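Local atomic coordinates of Epf (Streptococcus pyogenes, PDB entry 4ES8), a protein that acts as a cell-surface adhesin, binding cells through an N-terminal domain that contains a carbohydrate-binding module and a fibronectin-like domain. Residues F44-T49 and S92-Y97; K230-T235 and I275-D280; G38-F43 and F101-K106. One frame throughout, in Å; residues are numbered along the deposited sequence.

Contact 1: residues F44-T49 and S92-Y97; sequences FSKGAT and STTAPY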
ATOM      1  N   PHE A  44       0.297  11.175 -20.241  1.00  6.10           N
ATOM      2  CA  PHE A  44       0.424  12.611 -20.374  1.00  5.34           C
ATOM      3  C   PHE A  44      -0.940  13.240 -20.407  1.00  8.47           C
ATOM      4  O   PHE A  44      -1.954  12.558 -20.616  1.00  6.83           O
ATOM      5  CB  PHE A  44       1.234  13.010 -21.633  1.00  6.43           C
ATOM      6  CG  PHE A  44       0.474  12.723 -22.909  1.00  6.21           C
ATOM      7  CD1 PHE A  44       0.459  11.440 -23.454  1.00  7.99           C
ATOM      8  CD2 PHE A  44      -0.182  13.738 -23.587  1.00  7.78           C
ATOM      9  CE1 PHE A  44      -0.248  11.170 -24.644  1.00  8.29           C
ATOM     10  CE2 PHE A  44      -0.894  13.473 -24.779  1.00  9.89           C
ATOM     11  CZ  PHE A  44      -0.913  12.191 -25.295  1.00  8.07           C
ATOM     12  N   SER A  45      -0.955  14.556 -20.221  1.00  5.97           N
ATOM     13  CA  SER A  45      -2.177  15.343 -20.277  1.00  5.63           C
ATOM     14  C   SER A  45      -1.913  16.692 -20.910  1.00  9.12           C
ATOM     15  O   SER A  45      -1.277  17.551 -20.290  1.00  7.80           O
ATOM     16  CB  SER A  45      -2.760  15.537 -18.883  1.00  7.15           C
ATOM     17  OG  SER A  45      -3.956  16.308 -18.957  1.00  9.96           O
ATOM     18  N   LYS A  46      -2.355  16.885 -22.157  1.00  6.61           N
ATOM     19  CA  LYS A  46      -2.190  18.201 -22.782  1.00  6.42           C
ATOM     20  C   LYS A  46      -3.117  19.181 -22.077  1.00 10.96           C
ATOM     21  O   LYS A  46      -4.287  18.860 -21.788  1.00 11.80           O
ATOM     22  CB  LYS A  46      -2.507  18.124 -24.277  1.00  7.85           C
ATOM     23  CG  LYS A  46      -1.412  17.395 -25.050  1.00  9.24           C
ATOM     24  CD  LYS A  46      -1.646  17.374 -26.556  1.00  8.43           C
ATOM     25  CE  LYS A  46      -1.301  18.709 -27.182  1.00 16.57           C
ATOM     26  NZ  LYS A  46       0.149  19.053 -26.964  1.00 17.88           N
ATOM     27  N   GLY A  47      -2.588  20.361 -21.758  1.00  8.64           N
ATOM     28  CA  GLY A  47      -3.349  21.341 -20.984  1.00  8.64           C
ATOM     29  C   GLY A  47      -3.317  21.087 -19.481  1.00 12.62           C
ATOM     30  O   GLY A  47      -3.930  21.840 -18.717  1.00 11.94           O
ATOM     31  N   ALA A  48      -2.623  19.999 -19.033  1.00  8.36           N
ATOM     32  CA  ALA A  48      -2.513  19.572 -17.632  1.00  8.52           C
ATOM     33  C   ALA A  48      -3.915  19.564 -16.963  1.00 10.63           C
ATOM     34  O   ALA A  48      -4.216  20.343 -16.047  1.00 10.47           O
ATOM     35  CB  ALA A  48      -1.523  20.448 -16.865  1.00  9.68           C
ATOM     36  N   THR A  49      -4.792  18.692 -17.490  1.00  7.31           N
ATOM     37  CA  THR A  49      -6.142  18.554 -16.955  1.00  8.29           C
ATOM     38  C   THR A  49      -6.150  17.411 -15.903  1.00 11.22           C
ATOM     39  O   THR A  49      -5.110  16.855 -15.547  1.00 10.91           O
ATOM     40  CB  THR A  49      -7.138  18.281 -18.106  1.00 11.53           C
ATOM     41  OG1 THR A  49      -6.901  16.963 -18.609  1.00  9.51           O
ATOM     42  CG2 THR A  49      -7.041  19.326 -19.269  1.00  9.70           C
ATOM     43  N   SER A  92       9.723  22.396 -27.620  1.00 11.87           N
ATOM     44  CA  SER A  92       8.567  22.289 -28.526  1.00 12.40           C
ATOM     45  C   SER A  92       7.264  21.958 -27.770  1.00 15.35           C
ATOM     46  O   SER A  92       6.188  21.989 -28.375  1.00 15.03           O
ATOM     47  CB  SER A  92       8.839  21.248 -29.601  1.00 14.08           C
ATOM     48  OG  SER A  92       9.108  19.987 -29.024  1.00 15.55           O
ATOM     49  N   THR A  93       7.349  21.643 -26.449  1.00 10.24           N
ATOM     50  CA  THR A  93       6.170  21.358 -25.619  1.00  9.32           C
ATOM     51  C   THR A  93       5.170  22.498 -25.700  1.00 14.47           C
ATOM     52  O   THR A  93       5.569  23.659 -25.612  1.00 13.52           O
ATOM     53  CB  THR A  93       6.612  21.209 -24.133  1.00 11.23           C
ATOM     54  OG1 THR A  93       7.477  20.084 -23.992  1.00 13.33           O
ATOM     55  CG2 THR A  93       5.436  21.028 -23.169  1.00 14.58           C
ATOM     56  N   THR A  94       3.870  22.175 -25.832  1.00 10.07           N
ATOM     57  CA  THR A  94       2.813  23.170 -25.750  1.00 10.39           C
ATOM     58  C   THR A  94       2.352  23.195 -24.315  1.00 14.67           C
ATOM     59  O   THR A  94       1.786  22.210 -23.838  1.00 15.27           O
ATOM     60  CB  THR A  94       1.661  22.868 -26.722  1.00 17.63           C
ATOM     61  OG1 THR A  94       2.170  22.853 -28.058  1.00 17.63           O
ATOM     62  CG2 THR A  94       0.497  23.886 -26.593  1.00 17.62           C
ATOM     63  N   ALA A  95       2.574  24.304 -23.630  1.00 12.42           N
ATOM     64  CA  ALA A  95       2.229  24.399 -22.228  1.00 11.63           C
ATOM     65  C   ALA A  95       0.851  25.013 -22.009  1.00 14.49           C
ATOM     66  O   ALA A  95       0.421  25.825 -22.840  1.00 16.65           O
ATOM     67  CB  ALA A  95       3.294  25.209 -21.495  1.00 13.07           C
ATOM     68  N   PRO A  96       0.159  24.694 -20.888  1.00 10.80           N
ATOM     69  CA  PRO A  96       0.555  23.717 -19.850  1.00  9.32           C
ATOM     70  C   PRO A  96       0.503  22.280 -20.370  1.00 10.15           C
ATOM     71  O   PRO A  96      -0.289  21.949 -21.262  1.00  8.84           O
ATOM     72  CB  PRO A  96      -0.460  23.940 -18.710  1.00 11.66           C
ATOM     73  CG  PRO A  96      -1.291  25.151 -19.111  1.00 18.22           C
ATOM     74  CD  PRO A  96      -1.168  25.272 -20.602  1.00 13.54           C
ATOM     75  N   TYR A  97       1.382  21.441 -19.820  1.00  7.29           N
ATOM     76  CA  TYR A  97       1.506  20.050 -20.247  1.00  6.21           C
ATOM     77  C   TYR A  97       2.042  19.233 -19.091  1.00  9.19           C
ATOM     78  O   TYR A  97       2.921  19.708 -18.368  1.00  8.74           O
ATOM     79  CB  TYR A  97       2.449  19.993 -21.445  1.00  7.53           C
ATOM     80  CG  TYR A  97       2.759  18.608 -21.955  1.00  8.47           C
ATOM     81  CD1 TYR A  97       1.856  17.924 -22.760  1.00  9.34           C
ATOM     82  CD2 TYR A  97       4.001  18.019 -21.720  1.00  9.06           C
ATOM     83  CE1 TYR A  97       2.163  16.670 -23.284  1.00 10.12           C
ATOM     84  CE2 TYR A  97       4.300  16.750 -22.199  1.00  9.29           C
ATOM     85  CZ  TYR A  97       3.380  16.082 -22.992  1.00 12.60           C
ATOM     86  OH  TYR A  97       3.676  14.849 -23.523  1.00  8.94           O
TER
HETATM   87  O   HOH W   1      -0.212  20.557 -24.295  1.00 15.18           O
HETATM   88  O   HOH W   2       0.489  20.901 -29.128  1.00 37.98           O
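K46 and Y97 face each other as an antiparallel non-hydrogen-bonded pair, where strand 41-46 turns toward 51-54 beside the loop leading into strand 97-105. From CB of K46, CG stands anti to the carbonyl carbon (chi1 -73°) and meets the edge of the Y97 ring near its plane; K46 CG lies 4.0 Å from Y97 CD1, with Y97 CE1 next. CD continues the chain, a bend at chi3 turns CE, and a second at chi4 sets NZ near T94, so that K46 NZ lies 4.1 Å from T94 CB. Water 1 accepts from K46 NZ and donates to T94 O, while water 2 lies 2.9 Å from K46 NZ and 2.8 Å from T94 OG1. The Y97 ring passes obliquely across F44, with Y97 CE1 3.8 Å from F44 CD2; the hydroxyl is hydrogen-bonded to S76. At the strand end, a type II turn from S45 to A48 places G47 N 2.8 Å from P96 O in a bent, weak hydrogen bond (130°), and A48 CB packs on CB of P96, which follows a cis peptide bond. The chemistry is divided: Y97 makes the apolar packing, whereas the lysine ammonium donates to two waters that connect it to T94 O and T94 OG1.

Contact 2: residues K230-T235 and I275-D280; sequences KNVQLT and ITLSED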
ATOM      1  N   LYS A 230     -14.296 -26.590  24.150  1.00 22.48           N
ATOM      2  CA  LYS A 230     -13.264 -26.456  23.116  1.00 21.68           C
ATOM      3  C   LYS A 230     -13.347 -25.137  22.348  1.00 24.13           C
ATOM      4  O   LYS A 230     -12.331 -24.702  21.789  1.00 23.28           O
ATOM      5  CB  LYS A 230     -13.371 -27.606  22.095  1.00 23.58           C
ATOM      6  CG  LYS A 230     -13.006 -28.988  22.652  1.00 40.77           C
ATOM      7  CD  LYS A 230     -13.180 -30.122  21.623  1.00 48.11           C
ATOM      8  CE  LYS A 230     -14.618 -30.450  21.277  1.00 60.29           C
ATOM      9  NZ  LYS A 230     -15.364 -31.030  22.427  1.00 71.82           N
ATOM     10  N   ASN A 231     -14.548 -24.523  22.289  1.00 21.22           N
ATOM     11  CA  ASN A 231     -14.796 -23.309  21.523  0.50 20.76           C
ATOM     12  C   ASN A 231     -14.447 -22.044  22.315  1.00 23.43           C
ATOM     13  O   ASN A 231     -15.097 -21.753  23.322  1.00 23.43           O
ATOM     14  CB  ASN A 231     -16.268 -23.277  21.071  0.50 22.60           C
ATOM     15  CG  ASN A 231     -16.783 -24.599  20.540  0.50 41.76           C
ATOM     16  OD1 ASN A 231     -16.244 -25.175  19.587  0.50 28.71           O
ATOM     17  ND2 ASN A 231     -17.828 -25.122  21.167  0.50 38.19           N
ATOM     18  N   VAL A 232     -13.448 -21.282  21.834  1.00 18.17           N
ATOM     19  CA  VAL A 232     -13.037 -20.017  22.426  1.00 17.47           C
ATOM     20  C   VAL A 232     -13.455 -18.945  21.428  1.00 22.23           C
ATOM     21  O   VAL A 232     -13.199 -19.111  20.232  1.00 23.26           O
ATOM     22  CB  VAL A 232     -11.512 -19.975  22.741  1.00 20.40           C
ATOM     23  CG1 VAL A 232     -11.095 -18.594  23.244  1.00 20.36           C
ATOM     24  CG2 VAL A 232     -11.123 -21.056  23.754  1.00 19.71           C
ATOM     25  N   GLN A 233     -14.108 -17.885  21.897  1.00 17.11           N
ATOM     26  CA  GLN A 233     -14.562 -16.824  20.998  1.00 17.13           C
ATOM     27  C   GLN A 233     -13.827 -15.542  21.324  1.00 19.31           C
ATOM     28  O   GLN A 233     -13.927 -15.035  22.444  1.00 17.57           O
ATOM     29  CB  GLN A 233     -16.090 -16.624  21.108  1.00 18.83           C
ATOM     30  CG  GLN A 233     -16.894 -17.819  20.586  1.00 26.45           C
ATOM     31  CD  GLN A 233     -18.381 -17.539  20.558  1.00 46.32           C
ATOM     32  OE1 GLN A 233     -18.904 -16.669  21.277  1.00 38.78           O
ATOM     33  NE2 GLN A 233     -19.100 -18.295  19.738  1.00 40.92           N
ATOM     34  N   LEU A 234     -13.095 -14.997  20.339  1.00 15.37           N
ATOM     35  CA  LEU A 234     -12.361 -13.753  20.558  1.00 14.40           C
ATOM     36  C   LEU A 234     -12.940 -12.629  19.726  1.00 17.98           C
ATOM     37  O   LEU A 234     -13.025 -12.759  18.500  1.00 19.20           O
ATOM     38  CB  LEU A 234     -10.879 -13.922  20.216  1.00 14.41           C
ATOM     39  CG  LEU A 234     -10.126 -15.039  20.942  1.00 17.01           C
ATOM     40  CD1 LEU A 234      -8.701 -15.044  20.519  1.00 17.17           C
ATOM     41  CD2 LEU A 234     -10.165 -14.864  22.500  1.00 15.75           C
ATOM     42  N   THR A 235     -13.344 -11.537  20.384  1.00 13.43           N
ATOM     43  CA  THR A 235     -13.863 -10.363  19.681  1.00 12.81           C
ATOM     44  C   THR A 235     -12.711  -9.382  19.475  1.00 15.90           C
ATOM     45  O   THR A 235     -12.111  -8.914  20.443  1.00 15.63           O
ATOM     46  CB  THR A 235     -15.034  -9.726  20.458  1.00 20.34           C
ATOM     47  OG1 THR A 235     -16.074 -10.694  20.600  1.00 19.94           O
ATOM     48  CG2 THR A 235     -15.597  -8.456  19.776  1.00 18.33           C
ATOM     49  N   ILE A 275     -11.544 -19.985  18.000  1.00 19.18           N
ATOM     50  CA  ILE A 275     -10.360 -20.790  18.221  1.00 19.07           C
ATOM     51  C   ILE A 275     -10.875 -22.104  18.820  1.00 22.46           C
ATOM     52  O   ILE A 275     -11.672 -22.072  19.762  1.00 23.12           O
ATOM     53  CB  ILE A 275      -9.311 -20.066  19.115  1.00 22.69           C
ATOM     54  CG1 ILE A 275      -8.741 -18.822  18.375  1.00 23.81           C
ATOM     55  CG2 ILE A 275      -8.186 -21.039  19.535  1.00 24.03           C
ATOM     56  CD1 ILE A 275      -7.612 -18.051  19.085  1.00 27.66           C
ATOM     57  N   THR A 276     -10.471 -23.238  18.236  1.00 17.97           N
ATOM     58  CA  THR A 276     -10.875 -24.548  18.735  1.00 18.51           C
ATOM     59  C   THR A 276      -9.704 -25.178  19.473  1.00 22.09           C
ATOM     60  O   THR A 276      -8.665 -25.438  18.873  1.00 21.01           O
ATOM     61  CB  THR A 276     -11.385 -25.452  17.597  1.00 30.19           C
ATOM     62  OG1 THR A 276     -12.410 -24.767  16.881  1.00 28.11           O
ATOM     63  CG2 THR A 276     -11.912 -26.800  18.113  1.00 29.34           C
ATOM     64  N   LEU A 277      -9.882 -25.448  20.774  1.00 19.28           N
ATOM     65  CA  LEU A 277      -8.849 -26.108  21.565  1.00 18.86           C
ATOM     66  C   LEU A 277      -8.913 -27.609  21.349  1.00 24.20           C
ATOM     67  O   LEU A 277      -9.939 -28.110  20.886  1.00 25.06           O
ATOM     68  CB  LEU A 277      -9.091 -25.819  23.070  1.00 17.81           C
ATOM     69  CG  LEU A 277      -9.108 -24.365  23.526  1.00 20.97           C
ATOM     70  CD1 LEU A 277      -9.566 -24.267  24.977  1.00 19.18           C
ATOM     71  CD2 LEU A 277      -7.725 -23.720  23.354  1.00 22.11           C
ATOM     72  N   SER A 278      -7.861 -28.337  21.754  1.00 21.95           N
ATOM     73  CA  SER A 278      -7.924 -29.799  21.743  1.00 22.05           C
ATOM     74  C   SER A 278      -8.799 -30.222  22.947  1.00 27.28           C
ATOM     75  O   SER A 278      -9.063 -29.388  23.827  1.00 25.30           O
ATOM     76  CB  SER A 278      -6.524 -30.395  21.821  1.00 24.65           C
ATOM     77  OG  SER A 278      -5.977 -30.257  23.124  1.00 27.30           O
ATOM     78  N   GLU A 279      -9.265 -31.487  22.990  1.00 24.75           N
ATOM     79  CA  GLU A 279     -10.111 -31.952  24.096  1.00 25.12           C
ATOM     80  C   GLU A 279      -9.372 -31.837  25.436  1.00 26.86           C
ATOM     81  O   GLU A 279      -9.969 -31.366  26.403  1.00 25.51           O
ATOM     82  CB  GLU A 279     -10.605 -33.392  23.857  1.00 27.29           C
ATOM     83  CG  GLU A 279     -11.769 -33.459  22.879  1.00 41.73           C
ATOM     84  CD  GLU A 279     -13.154 -33.370  23.492  1.00 77.14           C
ATOM     85  OE1 GLU A 279     -13.440 -32.381  24.207  1.00 74.57           O
ATOM     86  OE2 GLU A 279     -13.971 -34.283  23.228  1.00 80.96           O
ATOM     87  N   ASP A 280      -8.071 -32.212  25.470  1.00 23.46           N
ATOM     88  CA  ASP A 280      -7.206 -32.138  26.648  1.00 23.36           C
ATOM     89  C   ASP A 280      -7.031 -30.688  27.102  1.00 25.65           C
ATOM     90  O   ASP A 280      -7.141 -30.404  28.297  1.00 25.97           O
ATOM     91  CB  ASP A 280      -5.835 -32.769  26.363  1.00 25.80           C
ATOM     92  CG  ASP A 280      -5.865 -34.266  26.059  1.00 42.62           C
ATOM     93  OD1 ASP A 280      -6.870 -34.928  26.411  1.00 43.30           O
ATOM     94  OD2 ASP A 280      -4.886 -34.769  25.459  1.00 49.19           O
TER
HETATM   95  O   HOH W   3     -14.588 -23.879  17.909  1.00 38.42           O
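V232 and I275 form an antiparallel hydrogen-bonded pair, joined by two nearly straight backbone bonds: V232 N to I275 O at 2.8 Å and I275 N to V232 O at 2.9 Å. The pairing runs one step past the strand end, where L277 N donates to K230 O in the carbonyl plane, on a lone pair, with an N-H...O angle of 173°. The same K230 oxygen also receives a CA-H...O contact from T276.

Side chains extend this first shell. On the face of V232 and I275, branch tips meet obliquely: L234 CD1 lies 3.5 Å from I275 CD1, and V232 CG2 lies 3.8 Å from L277 CD1. With chi1 at 175°, V232 has CG1 anti to the backbone N, and it is the other branch, CG2, that meets the leucine. At the far end K230 NZ makes a salt bridge with E279 OE1 at 2.9 Å, weak as a hydrogen bond; K230 CD also lies 3.4 Å from E279 OE1, so the lysine methylenes pack against the carboxylate as well.

What positions E279 is the start of helix 279-284, with S278 as its N-cap. Strand 231-237 is the middle strand of a three-stranded antiparallel sheet, between 219-224 and 273-276. The apolar face packs on strands 248-253 and 259-264 of a four-stranded sheet, with I275 and L234 both touching I250 and L277 reaching L252 and L260, in a two-sheet arrangement consistent with the fibronectin-like domain.

Contact 3: residues G38-F43 and F101-K106; sequences GSSGRF and FKVNTK. With ACT (acetate ion), chain D.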
ATOM      1  N   GLY A  38       6.558  -6.058 -13.774  1.00 13.54           N
ATOM      2  CA  GLY A  38       7.181  -4.898 -13.145  1.00 12.19           C
ATOM      3  C   GLY A  38       7.379  -3.708 -14.065  1.00 12.79           C
ATOM      4  O   GLY A  38       8.125  -2.789 -13.703  1.00 11.89           O
ATOM      5  N   SER A  39       6.738  -3.696 -15.256  1.00  9.47           N
ATOM      6  CA  SER A  39       6.840  -2.497 -16.106  1.00  8.33           C
ATOM      7  C   SER A  39       6.095  -1.322 -15.446  1.00  9.81           C
ATOM      8  O   SER A  39       5.238  -1.543 -14.577  1.00  8.38           O
ATOM      9  CB  SER A  39       6.262  -2.744 -17.503  1.00  8.06           C
ATOM     10  OG  SER A  39       4.890  -3.101 -17.392  1.00 12.56           O
ATOM     11  N   SER A  40       6.452  -0.087 -15.849  1.00  7.87           N
ATOM     12  CA  SER A  40       5.808   1.086 -15.274  1.00  6.50           C
ATOM     13  C   SER A  40       4.955   1.790 -16.316  1.00  7.20           C
ATOM     14  O   SER A  40       5.275   1.726 -17.505  1.00  7.43           O
ATOM     15  CB  SER A  40       6.854   2.054 -14.717  1.00  8.22           C
ATOM     16  OG  SER A  40       7.590   1.439 -13.674  1.00  8.95           O
ATOM     17  N   GLY A  41       3.879   2.444 -15.857  1.00  6.63           N
ATOM     18  CA  GLY A  41       2.998   3.219 -16.725  1.00  6.08           C
ATOM     19  C   GLY A  41       3.594   4.579 -17.032  1.00  8.82           C
ATOM     20  O   GLY A  41       4.385   5.133 -16.251  1.00  7.79           O
ATOM     21  N   ARG A  42       3.180   5.143 -18.159  1.00  6.62           N
ATOM     22  CA  ARG A  42       3.698   6.405 -18.661  1.00  5.30           C
ATOM     23  C   ARG A  42       2.518   7.097 -19.343  1.00  8.63           C
ATOM     24  O   ARG A  42       1.835   6.490 -20.169  1.00  7.10           O
ATOM     25  CB  ARG A  42       4.882   6.152 -19.625  1.00  4.56           C
ATOM     26  CG  ARG A  42       4.628   4.959 -20.562  1.00  7.36           C
ATOM     27  CD  ARG A  42       5.840   4.705 -21.444  1.00  6.86           C
ATOM     28  NE  ARG A  42       5.837   3.319 -21.906  1.00  7.73           N
ATOM     29  CZ  ARG A  42       5.566   2.946 -23.154  1.00 10.83           C
ATOM     30  NH1 ARG A  42       5.199   3.853 -24.065  1.00  8.74           N
ATOM     31  NH2 ARG A  42       5.596   1.660 -23.489  1.00  8.89           N
ATOM     32  N   PHE A  43       2.223   8.327 -18.915  1.00  5.11           N
ATOM     33  CA  PHE A  43       1.011   9.013 -19.374  1.00  4.20           C
ATOM     34  C   PHE A  43       1.251  10.484 -19.579  1.00  7.22           C
ATOM     35  O   PHE A  43       2.240  11.019 -19.068  1.00  7.30           O
ATOM     36  CB  PHE A  43      -0.068   8.882 -18.274  1.00  6.34           C
ATOM     37  CG  PHE A  43      -0.412   7.471 -17.854  1.00  5.62           C
ATOM     38  CD1 PHE A  43       0.324   6.822 -16.862  1.00  6.48           C
ATOM     39  CD2 PHE A  43      -1.450   6.780 -18.471  1.00  7.15           C
ATOM     40  CE1 PHE A  43       0.012   5.510 -16.472  1.00  7.23           C
ATOM     41  CE2 PHE A  43      -1.755   5.458 -18.094  1.00  9.64           C
ATOM     42  CZ  PHE A  43      -1.022   4.831 -17.097  1.00  8.32           C
ATOM     43  N   PHE A 101       3.931   9.232 -14.318  1.00  4.39           N
ATOM     44  CA  PHE A 101       4.319   7.829 -14.291  1.00  3.47           C
ATOM     45  C   PHE A 101       3.505   7.068 -13.257  1.00  6.97           C
ATOM     46  O   PHE A 101       3.125   7.626 -12.224  1.00  6.80           O
ATOM     47  CB  PHE A 101       5.807   7.690 -13.937  1.00  4.66           C
ATOM     48  CG  PHE A 101       6.696   8.441 -14.900  1.00  6.14           C
ATOM     49  CD1 PHE A 101       6.756   8.082 -16.241  1.00  8.48           C
ATOM     50  CD2 PHE A 101       7.497   9.490 -14.457  1.00  7.26           C
ATOM     51  CE1 PHE A 101       7.565   8.787 -17.134  1.00  8.47           C
ATOM     52  CE2 PHE A 101       8.309  10.183 -15.346  1.00  9.17           C
ATOM     53  CZ  PHE A 101       8.358   9.816 -16.678  1.00  7.75           C
ATOM     54  N   LYS A 102       3.267   5.777 -13.501  1.00  5.36           N
ATOM     55  CA  LYS A 102       2.680   4.918 -12.490  1.00  4.80           C
ATOM     56  C   LYS A 102       3.680   3.834 -12.187  1.00  7.79           C
ATOM     57  O   LYS A 102       4.075   3.077 -13.091  1.00  8.01           O
ATOM     58  CB  LYS A 102       1.326   4.315 -12.938  1.00  7.99           C
ATOM     59  CG  LYS A 102       0.172   5.284 -12.746  1.00  7.18           C
ATOM     60  CD  LYS A 102      -1.175   4.595 -13.038  1.00  8.00           C
ATOM     61  CE  LYS A 102      -2.312   5.351 -12.423  1.00  8.74           C
ATOM     62  NZ  LYS A 102      -3.604   4.581 -12.527  1.00  7.84           N
ATOM     63  N   VAL A 103       4.124   3.772 -10.936  1.00  6.40           N
ATOM     64  CA  VAL A 103       5.020   2.701 -10.478  1.00  5.88           C
ATOM     65  C   VAL A 103       4.169   1.769  -9.642  1.00  8.42           C
ATOM     66  O   VAL A 103       3.569   2.169  -8.627  1.00  7.29           O
ATOM     67  CB  VAL A 103       6.239   3.232  -9.726  1.00  8.96           C
ATOM     68  CG1 VAL A 103       7.099   2.056  -9.269  1.00 10.56           C
ATOM     69  CG2 VAL A 103       7.060   4.144 -10.630  1.00  8.45           C
ATOM     70  N   ASN A 104       4.012   0.542 -10.145  1.00  6.77           N
ATOM     71  CA  ASN A 104       3.098  -0.411  -9.544  1.00  5.93           C
ATOM     72  C   ASN A 104       3.599  -1.052  -8.258  1.00  8.24           C
ATOM     73  O   ASN A 104       4.808  -1.166  -8.037  1.00  8.16           O
ATOM     74  CB  ASN A 104       2.778  -1.533 -10.528  1.00  5.95           C
ATOM     75  CG  ASN A 104       1.764  -1.140 -11.577  1.00 12.77           C
ATOM     76  OD1 ASN A 104       1.225  -0.023 -11.596  1.00  9.80           O
ATOM     77  ND2 ASN A 104       1.499  -2.061 -12.501  1.00 10.65           N
ATOM     78  N   THR A 105       2.656  -1.428  -7.411  1.00  5.53           N
ATOM     79  CA  THR A 105       2.918  -2.246  -6.237  1.00  6.13           C
ATOM     80  C   THR A 105       2.518  -3.686  -6.538  1.00  9.37           C
ATOM     81  O   THR A 105       1.792  -3.957  -7.516  1.00 10.48           O
ATOM     82  CB  THR A 105       2.112  -1.754  -5.003  1.00  8.16           C
ATOM     83  OG1 THR A 105       0.731  -2.118  -5.169  1.00  8.45           O
ATOM     84  CG2 THR A 105       2.223  -0.221  -4.791  1.00  8.25           C
ATOM     85  N   LYS A 106       2.900  -4.597  -5.645  1.00  7.27           N
ATOM     86  CA  LYS A 106       2.351  -5.937  -5.670  1.00  7.76           C
ATOM     87  C   LYS A 106       0.909  -5.857  -5.126  1.00 10.28           C
ATOM     88  O   LYS A 106       0.431  -4.766  -4.739  1.00  9.25           O
ATOM     89  CB  LYS A 106       3.210  -6.881  -4.799  1.00  8.48           C
ATOM     90  CG  LYS A 106       4.692  -6.973  -5.197  1.00 11.57           C
ATOM     91  CD  LYS A 106       4.927  -7.712  -6.487  1.00 19.01           C
ATOM     92  CE  LYS A 106       6.410  -7.776  -6.848  1.00 17.41           C
ATOM     93  NZ  LYS A 106       7.195  -8.599  -5.861  1.00 18.27           N
TER
HETATM   94  C   ACT D 502       4.459   1.861 -26.908  1.00 12.95           C
HETATM   95  O   ACT D 502       4.497   0.948 -26.055  1.00 10.81           O
HETATM   96  OXT ACT D 502       4.504   3.084 -26.691  1.00 10.21           O
HETATM   97  CH3 ACT D 502       4.381   1.507 -28.402  1.00 13.39           C
HETATM   98  O   HOH W   4       6.026  -0.424 -12.131  1.00  7.84           O
HETATM   99  O   HOH W   5       4.117  -3.662 -12.818  1.00 41.12           O
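The contact of G41 with K102 and R42 with F101 is a buried antiparallel strand pairing inside a beta-sheet of the N-terminal region, where strands 41-43 and 101-105 run 165° apart with axes 4.6 Å from each other. Two backbone bonds define it: G41 N to K102 O (2.8 Å) and K102 N to G41 O (3.0 Å), the latter donor standing above the carbonyl plane. G41 O also accepts a CA-H...O contact from F101 and lies at its ring edge, in plane. Next to CA of G41, which has no side chain, F43 CE1 lies 3.7 Å from K102 CG. K102 NZ hydrogen-bonds S135 O. Where the strand gives way to loop, a water bridges S39 O, S40 OG and N104 N. R42 points to the F101 face, and its guanidinium meets an acetate ion, probably from the crystallisation liquor, in a two-pronged, near-planar pair: R42 NH1 to OXT at 2.8 Å (176°) and R42 NH2 to O at 2.9 Å. NH1 also bonds H55 O, NH2 bonds W32 O, and the acetate is bonded to I57 N as well. With F101 and R42 packing on I78 of strand 76-80, the pairing belongs to a two-sheet beta-sandwich, consistent with a carbohydrate-binding module.

How the contacts relate
Contacts 1 and 3 are two ends of one pairing: both use strand 41-46, whose neighbour 97-105 begins at contact 1 and runs on into contact 3. Their centres lie 21 Å apart and their segments adjoin in sequence, contact 1 being nested inside the loop that contact 3 closes. Contact 3 is the buried portion, whereas contact 1 lies where the strand pair opens into turn and loop. Contact 2 follows later in the chain, on the opposite side of its centre, about 44 Å from contact 1 and about 28 Å from contact 3 by nearest atoms. It belongs to a separate sheet, so the two regions are consistent with distinct beta domains arranged in series.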